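Local atomic coordinates of MdcD (Pseudomonas aeruginosa, PDB entry 5VIP), a protein that probably serves as a carboxyltransferase-type subunit of the biotin-independent malonate decarboxylase, taking part in the decarboxylation of malonate. Residues Gly68-Leu73 / Val108-Leu113; Asp103-Val108 / Gln144-Val149. All blocks are in the same frame, centred on the assembly; numbering follows the deposited sequence.

Interaction 1: residues Gly68-Leu73 / Val108-Leu113; sequences GQPAVL and VPTRAL
Strands 69-73 and 111-113 run side by side and parallel, their axes 4.7 Å apart at closest. Arg111 N gives a hydrogen bond to Pro70 O from above the carbonyl plane. The next two bonds lie nearly along the C=O axis: Val72 N to Arg111 O at 2.9 Å and Leu113 N to Val72 O. Val72 thus uses both its N-H and its carbonyl towards the same neighbouring strand. The Arg111 side chain runs along Pro70 and ends against Gln69. Its CB and CG pass Pro70 O, CG at 3.7 Å. CD then meets Gln69 CB, and NE lies 3.5 Å from it; the chain bends at chi3 (143°). CZ ends under Gln69 CG at 3.5 Å, so this methylene sits over the centre of one guanidinium face. NH1 and NH2 also touch the Gln69 methylenes. The two strands belong to a beta-alpha-beta unit of the ClpP/crotonase-type carboxyltransferase fold, with helix 87-105 as the crossover. Val72 CG1 and Ala112 CB pack 3.9 Å apart on the face covered by that helix. On the other face, Leu73 and Leu113 lie alongside each other, CD1 to CD2 3.7 Å. Here helix 229-242 packs on Leu113. At the start of the pair, Pro70 CG rests near Val108 CG1 and Pro109 CD. Pro109 centres an inverse gamma turn closed by Thr110 N to Val108 O; Thr110 OG1 is hydrogen-bonded to Asp103.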
ATOM      1  N   GLY B  68      28.285  11.296   1.202  1.00 19.47           N
ATOM      2  CA  GLY B  68      28.253  12.746   1.172  1.00 19.93           C
ATOM      3  C   GLY B  68      26.914  13.369   0.810  1.00 19.60           C
ATOM      4  O   GLY B  68      26.784  14.589   0.847  1.00 18.21           O
ATOM      5  N   GLN B  69      25.922  12.544   0.471  1.00 15.12           N
ATOM      6  CA  GLN B  69      24.617  13.038   0.031  1.00 15.91           C
ATOM      7  C   GLN B  69      23.605  12.985   1.172  1.00 15.24           C
ATOM      8  O   GLN B  69      23.608  12.041   1.958  1.00 15.42           O
ATOM      9  CB  GLN B  69      24.104  12.230  -1.169  1.00 19.17           C
ATOM     10  CG  GLN B  69      24.998  12.320  -2.391  1.00 21.65           C
ATOM     11  CD  GLN B  69      24.975  13.702  -3.015  1.00 26.17           C
ATOM     12  OE1 GLN B  69      23.920  14.226  -3.374  1.00 31.08           O
ATOM     13  NE2 GLN B  69      26.136  14.297  -3.134  1.00 25.96           N
ATOM     14  N   PRO B  70      22.760  14.018   1.284  1.00 16.80           N
ATOM     15  CA  PRO B  70      21.773  14.072   2.374  1.00 14.51           C
ATOM     16  C   PRO B  70      20.847  12.860   2.307  1.00 18.73           C
ATOM     17  O   PRO B  70      20.448  12.447   1.218  1.00 14.07           O
ATOM     18  CB  PRO B  70      21.011  15.373   2.108  1.00 17.99           C
ATOM     19  CG  PRO B  70      21.215  15.631   0.598  1.00 20.10           C
ATOM     20  CD  PRO B  70      22.603  15.127   0.321  1.00 16.58           C
ATOM     21  N   ALA B  71      20.541  12.289   3.466  1.00 14.03           N
ATOM     22  CA  ALA B  71      19.809  11.035   3.533  1.00 12.88           C
ATOM     23  C   ALA B  71      18.943  10.934   4.790  1.00 13.73           C
ATOM     24  O   ALA B  71      19.193  11.598   5.813  1.00 11.59           O
ATOM     25  CB  ALA B  71      20.779   9.858   3.482  1.00 14.14           C
ATOM     26  N   VAL B  72      17.906  10.111   4.689  1.00 11.00           N
ATOM     27  CA  VAL B  72      17.124   9.717   5.840  1.00 12.75           C
ATOM     28  C   VAL B  72      16.975   8.204   5.746  1.00 12.55           C
ATOM     29  O   VAL B  72      16.896   7.634   4.652  1.00 11.38           O
ATOM     30  CB  VAL B  72      15.744  10.418   5.885  1.00 12.91           C
ATOM     31  CG1 VAL B  72      14.916  10.079   4.648  1.00 12.75           C
ATOM     32  CG2 VAL B  72      14.974  10.059   7.191  1.00 13.24           C
ATOM     33  N   LEU B  73      16.982   7.555   6.896  1.00 11.28           N
ATOM     34  CA  LEU B  73      16.947   6.108   6.961  1.00 12.39           C
ATOM     35  C   LEU B  73      15.838   5.746   7.930  1.00 12.57           C
ATOM     36  O   LEU B  73      15.793   6.287   9.030  1.00 14.97           O
ATOM     37  CB  LEU B  73      18.313   5.568   7.430  1.00 14.61           C
ATOM     38  CG  LEU B  73      18.690   4.106   7.252  1.00 15.51           C
ATOM     39  CD1 LEU B  73      20.210   3.937   7.310  1.00 16.67           C
ATOM     40  CD2 LEU B  73      18.022   3.252   8.318  1.00 15.49           C
ATOM     41  N   VAL B 108      16.989  20.144  -2.493  1.00 20.73           N
ATOM     42  CA  VAL B 108      17.916  19.358  -1.682  1.00 21.10           C
ATOM     43  C   VAL B 108      17.683  17.880  -1.978  1.00 19.33           C
ATOM     44  O   VAL B 108      16.607  17.387  -1.715  1.00 19.21           O
ATOM     45  CB  VAL B 108      17.719  19.628  -0.178  1.00 22.45           C
ATOM     46  CG1 VAL B 108      18.597  18.691   0.665  1.00 21.68           C
ATOM     47  CG2 VAL B 108      18.003  21.094   0.145  1.00 27.17           C
ATOM     48  N   PRO B 109      18.690  17.180  -2.532  1.00 17.01           N
ATOM     49  CA  PRO B 109      18.463  15.843  -3.105  1.00 18.70           C
ATOM     50  C   PRO B 109      18.456  14.717  -2.069  1.00 17.56           C
ATOM     51  O   PRO B 109      19.201  13.747  -2.186  1.00 16.94           O
ATOM     52  CB  PRO B 109      19.637  15.682  -4.073  1.00 17.49           C
ATOM     53  CG  PRO B 109      20.743  16.479  -3.421  1.00 21.07           C
ATOM     54  CD  PRO B 109      20.055  17.675  -2.802  1.00 19.08           C
ATOM     55  N   THR B 110      17.602  14.848  -1.064  1.00 17.51           N
ATOM     56  CA  THR B 110      17.575  13.877   0.025  1.00 17.65           C
ATOM     57  C   THR B 110      17.105  12.499  -0.438  1.00 16.75           C
ATOM     58  O   THR B 110      16.102  12.366  -1.138  1.00 19.29           O
ATOM     59  CB  THR B 110      16.700  14.388   1.168  1.00 18.37           C
ATOM     60  OG1 THR B 110      17.289  15.596   1.663  1.00 17.17           O
ATOM     61  CG2 THR B 110      16.626  13.365   2.304  1.00 12.85           C
ATOM     62  N   ARG B 111      17.879  11.493  -0.047  1.00 16.52           N
ATOM     63  CA  ARG B 111      17.668  10.103  -0.419  1.00 17.96           C
ATOM     64  C   ARG B 111      17.069   9.352   0.763  1.00 14.70           C
ATOM     65  O   ARG B 111      17.506   9.545   1.883  1.00 15.35           O
ATOM     66  CB  ARG B 111      19.002   9.462  -0.830  1.00 17.86           C
ATOM     67  CG  ARG B 111      19.890  10.321  -1.745  1.00 25.35           C
ATOM     68  CD  ARG B 111      21.336   9.883  -1.667  1.00 25.22           C
ATOM     69  NE  ARG B 111      22.048   9.968  -2.959  1.00 23.12           N
ATOM     70  CZ  ARG B 111      23.240   9.418  -3.188  1.00 28.25           C
ATOM     71  NH1 ARG B 111      23.870   8.735  -2.220  1.00 19.93           N
ATOM     72  NH2 ARG B 111      23.806   9.532  -4.392  1.00 28.94           N
ATOM     73  N   ALA B 112      16.086   8.486   0.523  1.00 14.88           N
ATOM     74  CA  ALA B 112      15.490   7.706   1.599  1.00 13.18           C
ATOM     75  C   ALA B 112      15.838   6.226   1.465  1.00 12.09           C
ATOM     76  O   ALA B 112      15.711   5.630   0.382  1.00 10.25           O
ATOM     77  CB  ALA B 112      13.955   7.890   1.628  1.00 10.10           C
ATOM     78  N   LEU B 113      16.265   5.645   2.581  1.00 11.39           N
ATOM     79  CA  LEU B 113      16.666   4.250   2.661  1.00 11.05           C
ATOM     80  C   LEU B 113      15.791   3.543   3.692  1.00 12.38           C
ATOM     81  O   LEU B 113      15.713   3.975   4.859  1.00 11.57           O
ATOM     82  CB  LEU B 113      18.143   4.139   3.046  1.00 12.90           C
ATOM     83  CG  LEU B 113      18.757   2.766   3.312  1.00 12.96           C
ATOM     84  CD1 LEU B 113      18.668   1.873   2.068  1.00 11.97           C
ATOM     85  CD2 LEU B 113      20.197   2.937   3.735  1.00 10.99           C
TER

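Interaction 2: residues Asp103-Val108 / Gln144-Val149; sequences DNRNGV and QRYQPV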
ATOM      1  N   ASP B 103      12.191  18.258   0.899  1.00 18.15           N
ATOM      2  CA  ASP B 103      13.582  18.629   0.632  1.00 17.31           C
ATOM      3  C   ASP B 103      13.836  18.732  -0.869  1.00 19.26           C
ATOM      4  O   ASP B 103      14.390  19.718  -1.356  1.00 18.58           O
ATOM      5  CB  ASP B 103      14.559  17.601   1.239  1.00 20.65           C
ATOM      6  CG  ASP B 103      15.004  17.959   2.642  1.00 23.61           C
ATOM      7  OD1 ASP B 103      14.700  19.079   3.103  1.00 24.85           O
ATOM      8  OD2 ASP B 103      15.677  17.118   3.288  1.00 21.57           O
ATOM      9  N   ASN B 104      13.432  17.705  -1.604  1.00 16.68           N
ATOM     10  CA  ASN B 104      13.697  17.664  -3.037  1.00 19.13           C
ATOM     11  C   ASN B 104      12.984  18.790  -3.778  1.00 19.22           C
ATOM     12  O   ASN B 104      13.539  19.354  -4.725  1.00 24.18           O
ATOM     13  CB  ASN B 104      13.308  16.299  -3.618  1.00 16.90           C
ATOM     14  CG  ASN B 104      14.414  15.274  -3.446  1.00 19.51           C
ATOM     15  OD1 ASN B 104      15.322  15.188  -4.272  1.00 15.74           O
ATOM     16  ND2 ASN B 104      14.363  14.515  -2.354  1.00 16.44           N
ATOM     17  N   ARG B 105      11.772  19.129  -3.347  1.00 20.70           N
ATOM     18  CA  ARG B 105      11.062  20.264  -3.945  1.00 25.76           C
ATOM     19  C   ARG B 105      11.752  21.586  -3.606  1.00 27.08           C
ATOM     20  O   ARG B 105      11.560  22.581  -4.300  1.00 30.63           O
ATOM     21  CB  ARG B 105       9.601  20.311  -3.497  1.00 20.85           C
ATOM     22  CG  ARG B 105       8.718  19.323  -4.239  1.00 20.50           C
ATOM     23  CD  ARG B 105       7.265  19.465  -3.840  1.00 24.07           C
ATOM     24  NE  ARG B 105       6.957  18.796  -2.576  1.00 27.79           N
ATOM     25  CZ  ARG B 105       6.609  17.515  -2.488  1.00 23.74           C
ATOM     26  NH1 ARG B 105       6.549  16.775  -3.581  1.00 23.45           N
ATOM     27  NH2 ARG B 105       6.331  16.974  -1.313  1.00 27.79           N
ATOM     28  N   ASN B 106      12.562  21.580  -2.547  1.00 24.18           N
ATOM     29  CA  ASN B 106      13.361  22.746  -2.165  1.00 25.06           C
ATOM     30  C   ASN B 106      14.787  22.692  -2.716  1.00 27.58           C
ATOM     31  O   ASN B 106      15.639  23.475  -2.307  1.00 30.78           O
ATOM     32  CB  ASN B 106      13.426  22.882  -0.638  1.00 29.40           C
ATOM     33  CG  ASN B 106      12.083  23.217  -0.014  1.00 34.62           C
ATOM     34  OD1 ASN B 106      11.240  23.876  -0.625  1.00 37.10           O
ATOM     35  ND2 ASN B 106      11.887  22.780   1.227  1.00 35.52           N
ATOM     36  N   GLY B 107      15.046  21.765  -3.635  1.00 23.55           N
ATOM     37  CA  GLY B 107      16.345  21.667  -4.276  1.00 26.24           C
ATOM     38  C   GLY B 107      17.400  20.875  -3.527  1.00 24.01           C
ATOM     39  O   GLY B 107      18.575  20.924  -3.885  1.00 26.49           O
ATOM     40  N   VAL B 108      16.989  20.144  -2.493  1.00 20.73           N
ATOM     41  CA  VAL B 108      17.916  19.358  -1.682  1.00 21.10           C
ATOM     42  C   VAL B 108      17.683  17.880  -1.978  1.00 19.33           C
ATOM     43  O   VAL B 108      16.607  17.387  -1.715  1.00 19.21           O
ATOM     44  CB  VAL B 108      17.719  19.628  -0.178  1.00 22.45           C
ATOM     45  CG1 VAL B 108      18.597  18.691   0.665  1.00 21.68           C
ATOM     46  CG2 VAL B 108      18.003  21.094   0.145  1.00 27.17           C
ATOM     47  N   GLN B 144       9.661   9.522  -5.302  1.00 13.80           N
ATOM     48  CA  GLN B 144      10.294   8.930  -6.471  1.00 15.29           C
ATOM     49  C   GLN B 144       9.981   9.686  -7.769  1.00 16.98           C
ATOM     50  O   GLN B 144      10.305   9.223  -8.860  1.00 16.09           O
ATOM     51  CB  GLN B 144       9.923   7.453  -6.567  1.00 14.62           C
ATOM     52  CG  GLN B 144      10.671   6.668  -5.471  1.00 13.18           C
ATOM     53  CD  GLN B 144      10.475   5.167  -5.508  1.00 14.41           C
ATOM     54  OE1 GLN B 144      11.281   4.431  -4.947  1.00 16.88           O
ATOM     55  NE2 GLN B 144       9.409   4.701  -6.154  1.00 13.52           N
ATOM     56  N   ARG B 145       9.403  10.873  -7.637  1.00 14.99           N
ATOM     57  CA  ARG B 145       9.444  11.849  -8.722  1.00 18.90           C
ATOM     58  C   ARG B 145      10.809  12.546  -8.761  1.00 20.41           C
ATOM     59  O   ARG B 145      11.155  13.190  -9.751  1.00 17.80           O
ATOM     60  CB  ARG B 145       8.313  12.863  -8.566  1.00 19.26           C
ATOM     61  CG  ARG B 145       6.940  12.217  -8.749  1.00 20.39           C
ATOM     62  CD  ARG B 145       5.830  13.233  -8.719  1.00 28.57           C
ATOM     63  NE  ARG B 145       5.725  13.913  -7.436  1.00 25.89           N
ATOM     64  CZ  ARG B 145       4.868  14.904  -7.208  1.00 27.66           C
ATOM     65  NH1 ARG B 145       4.070  15.310  -8.179  1.00 32.09           N
ATOM     66  NH2 ARG B 145       4.816  15.494  -6.024  1.00 28.13           N
ATOM     67  N   TYR B 146      11.596  12.377  -7.699  1.00 16.08           N
ATOM     68  CA  TYR B 146      12.875  13.079  -7.542  1.00 17.64           C
ATOM     69  C   TYR B 146      14.070  12.153  -7.296  1.00 17.27           C
ATOM     70  O   TYR B 146      15.158  12.351  -7.850  1.00 18.06           O
ATOM     71  CB  TYR B 146      12.780  14.076  -6.377  1.00 18.01           C
ATOM     72  CG  TYR B 146      11.494  14.861  -6.363  1.00 19.04           C
ATOM     73  CD1 TYR B 146      11.322  15.964  -7.188  1.00 19.48           C
ATOM     74  CD2 TYR B 146      10.443  14.490  -5.529  1.00 17.44           C
ATOM     75  CE1 TYR B 146      10.136  16.678  -7.189  1.00 20.33           C
ATOM     76  CE2 TYR B 146       9.259  15.198  -5.519  1.00 21.71           C
ATOM     77  CZ  TYR B 146       9.114  16.295  -6.347  1.00 23.03           C
ATOM     78  OH  TYR B 146       7.930  16.989  -6.338  1.00 23.57           O
ATOM     79  N   GLN B 147      13.878  11.147  -6.450  1.00 14.45           N
ATOM     80  CA  GLN B 147      14.979  10.275  -6.019  1.00 13.64           C
ATOM     81  C   GLN B 147      14.485   8.851  -5.834  1.00 12.59           C
ATOM     82  O   GLN B 147      13.365   8.645  -5.342  1.00 13.58           O
ATOM     83  CB  GLN B 147      15.584  10.766  -4.689  1.00 17.40           C
ATOM     84  CG  GLN B 147      16.206  12.158  -4.702  1.00 17.30           C
ATOM     85  CD  GLN B 147      17.452  12.256  -5.571  1.00 21.75           C
ATOM     86  OE1 GLN B 147      18.137  11.268  -5.815  1.00 21.68           O
ATOM     87  NE2 GLN B 147      17.754  13.458  -6.031  1.00 24.06           N
ATOM     88  N   PRO B 148      15.312   7.863  -6.197  1.00 13.04           N
ATOM     89  CA  PRO B 148      14.953   6.468  -5.926  1.00 12.15           C
ATOM     90  C   PRO B 148      14.939   6.186  -4.420  1.00 14.22           C
ATOM     91  O   PRO B 148      15.792   6.693  -3.694  1.00 14.56           O
ATOM     92  CB  PRO B 148      16.068   5.683  -6.625  1.00 13.16           C
ATOM     93  CG  PRO B 148      17.244   6.614  -6.574  1.00 12.94           C
ATOM     94  CD  PRO B 148      16.643   7.972  -6.819  1.00 13.05           C
ATOM     95  N   VAL B 149      13.961   5.418  -3.959  1.00 11.43           N
ATOM     96  CA  VAL B 149      13.982   4.879  -2.605  1.00 10.96           C
ATOM     97  C   VAL B 149      14.586   3.491  -2.709  1.00 11.72           C
ATOM     98  O   VAL B 149      14.213   2.712  -3.587  1.00 12.05           O
ATOM     99  CB  VAL B 149      12.581   4.798  -1.983  1.00 12.50           C
ATOM    100  CG1 VAL B 149      12.647   4.146  -0.601  1.00 12.81           C
ATOM    101  CG2 VAL B 149      11.947   6.195  -1.914  1.00 11.39           C
TER
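A Schellman motif ends helix 87-105, and its last turn packs against the loop that follows helix 126-143. Gly107, with positive phi, is the C-prime residue. Val108 N bonds back to Asp103 O, and Gly107 N to Asn104 O. Asn104 and Arg105 make the contact from this side. Asn104 and Tyr146 run antiparallel alongside each other, with amide and ring planes 17° apart. Asn104 CB comes within 3.6 Å of both CB and CG of Tyr146. Asn104 OD1 lies 3.2 Å from Gln147 CG and takes a weak hydrogen bond from Gln147 NE2 at 3.5 Å. Asn104 ND2 turns to the carbonyls of Ala100 and Thr110, which fixes the amide. Arg105 bends at chi3 (-80°) and brings its guanidinium to the tip of Tyr146. Arg105 NH1 donates to Tyr146 OH at 3.1 Å, with the hydroxyl near the guanidinium plane. That plane stands 74° from the ring. Arg105 CG also touches Tyr146 OH, at 3.2 Å. The same Arg105 NH1 is 3.3 Å from Arg145 NH2. These are two like charges and do not bond. Both form salt bridges to Asp142 OD1, which probably offsets their repulsion. Within the loop, Gln144 OE1 accepts Val149 N on a lone pair in the carbonyl plane, tying the two ends of the turn together. This is a surface contact between two helix C-termini, each leading into a parallel strand of the alpha/beta core, and the Schellman ending is typical of such a helix stop.

In the fold
From the N terminus, the chain runs through strand 69-76, then helix 87-105, then strand 111-115. Interaction 1 closes this beta-alpha-beta loop by pairing the two strands in the sheet. The chain continues through helix 126-143 and turns back towards strand 150-153. Interaction 2 closes that second loop, between the end of helix 87-105 and the loop before strand 150-153. The loops cross, since the segments alternate along the chain, and Val108 belongs to a segment of each. Hydrogen bonds join the start of strand 111-115 to the helix end. Together the contacts tie two neighbouring inner strands to the C-terminal end of helix 87-105 and to the loop after helix 126-143.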